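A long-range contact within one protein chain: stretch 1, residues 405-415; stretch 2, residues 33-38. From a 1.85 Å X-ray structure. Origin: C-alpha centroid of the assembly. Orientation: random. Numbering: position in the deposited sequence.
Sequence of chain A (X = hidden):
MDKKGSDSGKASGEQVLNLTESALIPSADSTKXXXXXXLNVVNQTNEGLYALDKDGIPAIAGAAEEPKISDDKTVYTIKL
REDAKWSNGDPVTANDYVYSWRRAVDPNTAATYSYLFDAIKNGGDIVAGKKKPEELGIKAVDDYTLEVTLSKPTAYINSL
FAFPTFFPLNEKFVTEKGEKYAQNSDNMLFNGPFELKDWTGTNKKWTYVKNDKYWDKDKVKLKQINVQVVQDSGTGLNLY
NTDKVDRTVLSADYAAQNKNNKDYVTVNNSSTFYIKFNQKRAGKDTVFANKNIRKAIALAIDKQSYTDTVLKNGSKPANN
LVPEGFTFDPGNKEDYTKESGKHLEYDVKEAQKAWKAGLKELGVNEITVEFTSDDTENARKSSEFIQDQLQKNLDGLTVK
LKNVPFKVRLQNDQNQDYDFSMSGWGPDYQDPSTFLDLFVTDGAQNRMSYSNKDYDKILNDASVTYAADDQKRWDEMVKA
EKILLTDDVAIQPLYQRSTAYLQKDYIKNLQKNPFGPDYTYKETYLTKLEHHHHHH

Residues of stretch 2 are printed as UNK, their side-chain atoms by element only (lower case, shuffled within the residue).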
ATOM      1  N   PRO A 405      -7.659  -7.264  13.549  1.00 20.45           N
ATOM      2  CA  PRO A 405      -6.847  -6.073  13.317  1.00 19.75           C
ATOM      3  C   PRO A 405      -6.078  -6.197  12.014  1.00 18.41           C
ATOM      4  O   PRO A 405      -5.721  -7.310  11.585  1.00 17.38           O
ATOM      5  CB  PRO A 405      -5.892  -6.055  14.515  1.00 20.77           C
ATOM      6  CG  PRO A 405      -6.630  -6.795  15.581  1.00 21.73           C
ATOM      7  CD  PRO A 405      -7.364  -7.882  14.853  1.00 21.41           C
ATOM      8  N   PHE A 406      -5.883  -5.056  11.371  1.00 17.54           N
ATOM      9  CA  PHE A 406      -5.232  -4.985  10.090  1.00 16.71           C
ATOM     10  C   PHE A 406      -3.914  -5.777  10.111  1.00 16.71           C
ATOM     11  O   PHE A 406      -3.661  -6.606   9.236  1.00 15.65           O
ATOM     12  CB  PHE A 406      -4.985  -3.500   9.789  1.00 16.62           C
ATOM     13  CG  PHE A 406      -4.322  -3.216   8.485  1.00 15.78           C
ATOM     14  CD1 PHE A 406      -4.655  -3.908   7.322  1.00 15.23           C
ATOM     15  CD2 PHE A 406      -3.408  -2.181   8.401  1.00 15.93           C
ATOM     16  CE1 PHE A 406      -4.048  -3.608   6.119  1.00 14.67           C
ATOM     17  CE2 PHE A 406      -2.815  -1.854   7.205  1.00 15.37           C
ATOM     18  CZ  PHE A 406      -3.135  -2.573   6.054  1.00 14.83           C
ATOM     19  N   LYS A 407      -3.097  -5.539  11.135  1.00 17.41           N
ATOM     20  CA  LYS A 407      -1.813  -6.259  11.246  1.00 17.93           C
ATOM     21  C   LYS A 407      -1.933  -7.791  11.322  1.00 17.76           C
ATOM     22  O   LYS A 407      -1.092  -8.496  10.762  1.00 17.18           O
ATOM     23  CB  LYS A 407      -0.940  -5.705  12.368  1.00 19.20           C
ATOM     24  CG  LYS A 407      -1.397  -5.967  13.776  1.00 20.72           C
ATOM     25  CD  LYS A 407      -0.402  -5.304  14.735  1.00 22.04           C
ATOM     26  CE  LYS A 407      -0.894  -5.319  16.155  1.00 23.49           C
ATOM     27  NZ  LYS A 407      -0.171  -4.354  17.032  1.00 24.60           N
ATOM     28  N   VAL A 408      -3.008  -8.287  11.932  1.00 17.88           N
ATOM     29  CA  VAL A 408      -3.270  -9.725  12.026  1.00 18.40           C
ATOM     30  C   VAL A 408      -3.700 -10.240  10.646  1.00 17.59           C
ATOM     31  O   VAL A 408      -3.253 -11.304  10.200  1.00 17.10           O
ATOM     32  CB  VAL A 408      -4.325 -10.045  13.133  1.00 19.40           C
ATOM     33  CG1 VAL A 408      -4.689 -11.535  13.158  1.00 19.92           C
ATOM     34  CG2 VAL A 408      -3.809  -9.627  14.502  1.00 20.54           C
ATOM     35  N   ARG A 409      -4.556  -9.487   9.946  1.00 17.27           N
ATOM     36  CA  ARG A 409      -4.942  -9.889   8.591  1.00 16.98           C
ATOM     37  C   ARG A 409      -3.708 -10.035   7.699  1.00 16.32           C
ATOM     38  O   ARG A 409      -3.580 -10.990   6.915  1.00 15.29           O
ATOM     39  CB  ARG A 409      -5.929  -8.894   7.956  1.00 17.05           C
ATOM     40  CG  ARG A 409      -6.172  -9.203   6.495  1.00 16.77           C
ATOM     41  CD  ARG A 409      -7.399  -8.526   5.946  1.00 17.11           C
ATOM     42  NE  ARG A 409      -7.308  -7.067   5.894  1.00 17.36           N
ATOM     43  CZ  ARG A 409      -6.702  -6.357   4.940  1.00 16.80           C
ATOM     44  NH1 ARG A 409      -6.040  -6.936   3.952  1.00 16.41           N
ATOM     45  NH2 ARG A 409      -6.769  -5.027   4.990  1.00 17.19           N
ATOM     46  N   LEU A 410      -2.803  -9.074   7.819  1.00 16.62           N
ATOM     47  CA  LEU A 410      -1.600  -9.073   6.988  1.00 16.77           C
ATOM     48  C   LEU A 410      -0.698 -10.242   7.358  1.00 17.60           C
ATOM     49  O   LEU A 410      -0.199 -10.924   6.476  1.00 17.32           O
ATOM     50  CB  LEU A 410      -0.867  -7.747   7.119  1.00 16.78           C
ATOM     51  CG  LEU A 410      -1.596  -6.528   6.553  1.00 16.75           C
ATOM     52  CD1 LEU A 410      -0.657  -5.343   6.654  1.00 17.06           C
ATOM     53  CD2 LEU A 410      -2.036  -6.726   5.126  1.00 16.20           C
ATOM     54  N   GLN A 411      -0.535 -10.505   8.649  1.00 19.29           N
ATOM     55  CA  GLN A 411       0.252 -11.674   9.104  1.00 20.88           C
ATOM     56  C   GLN A 411      -0.321 -12.979   8.587  1.00 20.40           C
ATOM     57  O   GLN A 411       0.425 -13.846   8.119  1.00 19.87           O
ATOM     58  CB  GLN A 411       0.329 -11.749  10.627  1.00 23.44           C
ATOM     59  CG  GLN A 411       1.212 -10.682  11.239  1.00 25.47           C
ATOM     60  CD  GLN A 411       1.172 -10.632  12.777  1.00 28.81           C
ATOM     61  OE1 GLN A 411       0.142 -10.904  13.438  1.00 31.34           O
ATOM     62  NE2 GLN A 411       2.309 -10.288  13.354  1.00 30.61           N
ATOM     63  N   ASN A 412      -1.637 -13.127   8.716  1.00 20.29           N
ATOM     64  CA  ASN A 412      -2.316 -14.337   8.231  1.00 20.72           C
ATOM     65  C   ASN A 412      -2.196 -14.440   6.706  1.00 20.22           C
ATOM     66  O   ASN A 412      -2.087 -15.538   6.161  1.00 19.89           O
ATOM     67  CB  ASN A 412      -3.794 -14.363   8.636  1.00 20.96           C
ATOM     68  CG  ASN A 412      -3.998 -14.431  10.130  1.00 22.07           C
ATOM     69  OD1 ASN A 412      -3.045 -14.605  10.894  1.00 22.62           O
ATOM     70  ND2 ASN A 412      -5.246 -14.245  10.565  1.00 22.37           N
ATOM     71  N   ASP A 413      -2.221 -13.293   6.021  1.00 20.44           N
ATOM     72  CA  ASP A 413      -2.012 -13.254   4.570  1.00 20.66           C
ATOM     73  C   ASP A 413      -0.625 -13.799   4.221  1.00 20.74           C
ATOM     74  O   ASP A 413      -0.516 -14.755   3.434  1.00 20.45           O
ATOM     75  CB  ASP A 413      -2.209 -11.832   4.025  1.00 20.78           C
ATOM     76  CG  ASP A 413      -2.066 -11.760   2.523  1.00 21.85           C
ATOM     77  OD1 ASP A 413      -2.951 -12.320   1.825  1.00 21.72           O
ATOM     78  OD2 ASP A 413      -1.064 -11.147   2.033  1.00 23.50           O
ATOM     79  N   GLN A 414       0.417 -13.253   4.840  1.00 21.29           N
ATOM     80  CA  GLN A 414       1.794 -13.734   4.609  1.00 22.25           C
ATOM     81  C   GLN A 414       1.941 -15.236   4.885  1.00 22.24           C
ATOM     82  O   GLN A 414       2.660 -15.922   4.155  1.00 21.45           O
ATOM     83  CB  GLN A 414       2.833 -12.990   5.466  1.00 23.63           C
ATOM     84  CG  GLN A 414       3.077 -11.526   5.100  1.00 24.56           C
ATOM     85  CD  GLN A 414       3.626 -11.377   3.683  1.00 25.43           C
ATOM     86  OE1 GLN A 414       4.642 -12.005   3.342  1.00 26.90           O
ATOM     87  NE2 GLN A 414       2.929 -10.596   2.832  1.00 25.51           N
ATOM     88  N   ASN A 415       1.263 -15.720   5.930  1.00 22.16           N
ATOM     89  CA  ASN A 415       1.304 -17.134   6.329  1.00 23.05           C
ATOM     90  C   ASN A 415       0.379 -18.056   5.515  1.00 22.71           C
ATOM     91  O   ASN A 415       0.402 -19.272   5.708  1.00 22.09           O
ATOM     92  CB  ASN A 415       0.936 -17.283   7.822  1.00 24.37           C
ATOM     93  CG  ASN A 415       1.952 -16.646   8.757  1.00 25.56           C
ATOM     94  OD1 ASN A 415       3.116 -16.444   8.402  1.00 26.58           O
ATOM     95  ND2 ASN A 415       1.514 -16.338   9.975  1.00 26.62           N
ATOM     96  N   UNK A  33       8.196  -2.667   6.214  1.00 18.49           N
ATOM     97  CA  UNK A  33       6.822  -2.174   6.120  1.00 17.82           C
ATOM     98  C   UNK A  33       6.295  -2.267   4.690  1.00 17.35           C
ATOM     99  O   UNK A  33       6.985  -1.890   3.730  1.00 16.99           O
ATOM    100  c   UNK A  33       6.717  -0.732   6.610  1.00 17.70           C
ATOM    101  N   UNK A  34       5.079  -2.784   4.559  1.00 16.92           N
ATOM    102  CA  UNK A  34       4.405  -2.851   3.259  1.00 16.97           C
ATOM    103  C   UNK A  34       2.942  -2.419   3.287  1.00 16.94           C
ATOM    104  O   UNK A  34       2.211  -2.659   2.329  1.00 16.92           O
ATOM    105  c   UNK A  34       3.813  -5.328   3.494  1.00 18.35           C
ATOM    106  o   UNK A  34       4.094  -6.518   3.203  1.00 19.79           O
ATOM    107  c   UNK A  34       4.517  -4.265   2.667  1.00 17.22           C
ATOM    108  o   UNK A  34       2.995  -5.028   4.401  1.00 18.03           O
ATOM    109  N   UNK A  35       2.547  -1.713   4.332  1.00 17.01           N
ATOM    110  CA  UNK A  35       1.158  -1.324   4.511  1.00 17.47           C
ATOM    111  C   UNK A  35       0.993   0.177   4.568  1.00 17.08           C
ATOM    112  O   UNK A  35       1.925   0.913   4.894  1.00 15.49           O
ATOM    113  o   UNK A  35       0.549  -0.318   7.521  1.00 19.51           O
ATOM    114  c   UNK A  35       1.213  -1.242   6.998  1.00 19.09           C
ATOM    115  c   UNK A  35       0.635  -1.918   5.801  1.00 18.52           C
ATOM    116  o   UNK A  35       2.367  -1.576   7.380  1.00 20.78           O
ATOM    117  N   UNK A  36      -0.219   0.636   4.273  1.00 17.42           N
ATOM    118  CA  UNK A  36      -0.428   2.068   4.127  1.00 17.98           C
ATOM    119  C   UNK A  36      -0.249   2.844   5.440  1.00 17.44           C
ATOM    120  O   UNK A  36       0.150   4.011   5.404  1.00 16.67           O
ATOM    121  c   UNK A  36      -1.785   2.372   3.497  1.00 19.41           C
ATOM    122  o   UNK A  36      -5.236   1.923   3.644  1.00 23.93           O
ATOM    123  c   UNK A  36      -4.281   2.682   3.687  1.00 22.73           C
ATOM    124  c   UNK A  36      -2.989   2.260   4.399  1.00 21.13           C
ATOM    125  n   UNK A  36      -4.298   3.886   3.113  1.00 23.39           N
ATOM    126  N   UNK A  37      -0.508   2.198   6.578  1.00 16.90           N
ATOM    127  CA  UNK A  37      -0.425   2.884   7.882  1.00 16.80           C
ATOM    128  C   UNK A  37       1.030   3.135   8.261  1.00 16.20           C
ATOM    129  O   UNK A  37       1.431   4.281   8.525  1.00 15.76           O
ATOM    130  c   UNK A  37      -1.155   2.106   8.996  1.00 17.57           C
ATOM    131  c   UNK A  37      -2.643   2.061   8.701  1.00 18.05           C
ATOM    132  c   UNK A  37      -0.907   2.713  10.380  1.00 17.87           C
ATOM    133  N   UNK A  38       1.812   2.066   8.251  1.00 15.58           N
ATOM    134  CA  UNK A  38       3.219   2.139   8.530  1.00 15.76           C
ATOM    135  C   UNK A  38       4.037   2.930   7.517  1.00 15.27           C
ATOM    136  O   UNK A  38       4.953   3.651   7.893  1.00 15.06           O
TER

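Position 33 has one side-chain atom, a carbon bonded to CA. Nothing of stretch 1 lies near it. A lone CB means alanine, so this is Ala-33.

Position 34 has two side-chain carbons, and the second carries two oxygens. That is a short carboxylate. CA-to-CB points sideways, but the end of the side chain comes nearer to stretch 1. One oxygen lies 4.3 Å from Leu-410 CD1, and the other lies 4.3 Å from Gln-414 NE2. Two carbons and two oxygens make this Asp-34. The distance from Asp-34 OD2 to Gln-414 NE2 is too long for a hydrogen bond. Both atoms are hydrogen-bonded elsewhere in the structure.

Position 35 again has two carbons, the second with two oxygens. CA-to-CB points toward stretch 1. CB lies 3.8 Å from Leu-410 CD1, and one oxygen lies 3.7 Å from Phe-406 CE2. That same oxygen turns back to the backbone N atoms of positions 37 and 38. The residue is Asp-35, at the N-cap of the helix that begins at position 36. Its chi1 is p, at 72°.

Position 36 has three carbons, the third carrying one oxygen and one nitrogen. This is an unbranched chain ending in an amide. CA-to-CB points sideways, and no atom comes within 4.5 Å of stretch 1. The residue is Gln-36.

Position 37 has three carbons. The first carries the other two, so the chain branches at CB. CA-to-CB points toward stretch 1, and one of the methyls lies 4.2 Å from Phe-406 CE2. The residue is Val-37. Its backbone N gives a weak hydrogen bond to Asp-35 OD2, at 2.9 Å.

Position 38 has no side-chain atoms, so it is Gly-38. Its N donates to Asp-35 OD2 at 2.8 Å, with a nearly straight angle. A CB modelled here would clash with Asp-35 OD1 at 3.0 Å.

The contact is small, burying 190 Å² over both sides, and no hydrogen bond crosses it. Phe-406, Leu-410 and Gln-414 are spaced four apart, so they line one side of their helix and all point toward stretch 2. Phe-406 has the most area covered by the other stretch, 56 Å². Its ring meets Asp-35 and Val-37 obliquely, and its contact with Val-37 is apolar. Leu-410 packs on the CB of Asp-35. OD2 of Asp-35 caps its own helix and also lies against the Phe-406 ring, so the oxygen nearest the ring has its hydrogen bonds within stretch 2. Packing therefore joins the two stretches.

Stretch 2, residues 33-38: ADDQVG
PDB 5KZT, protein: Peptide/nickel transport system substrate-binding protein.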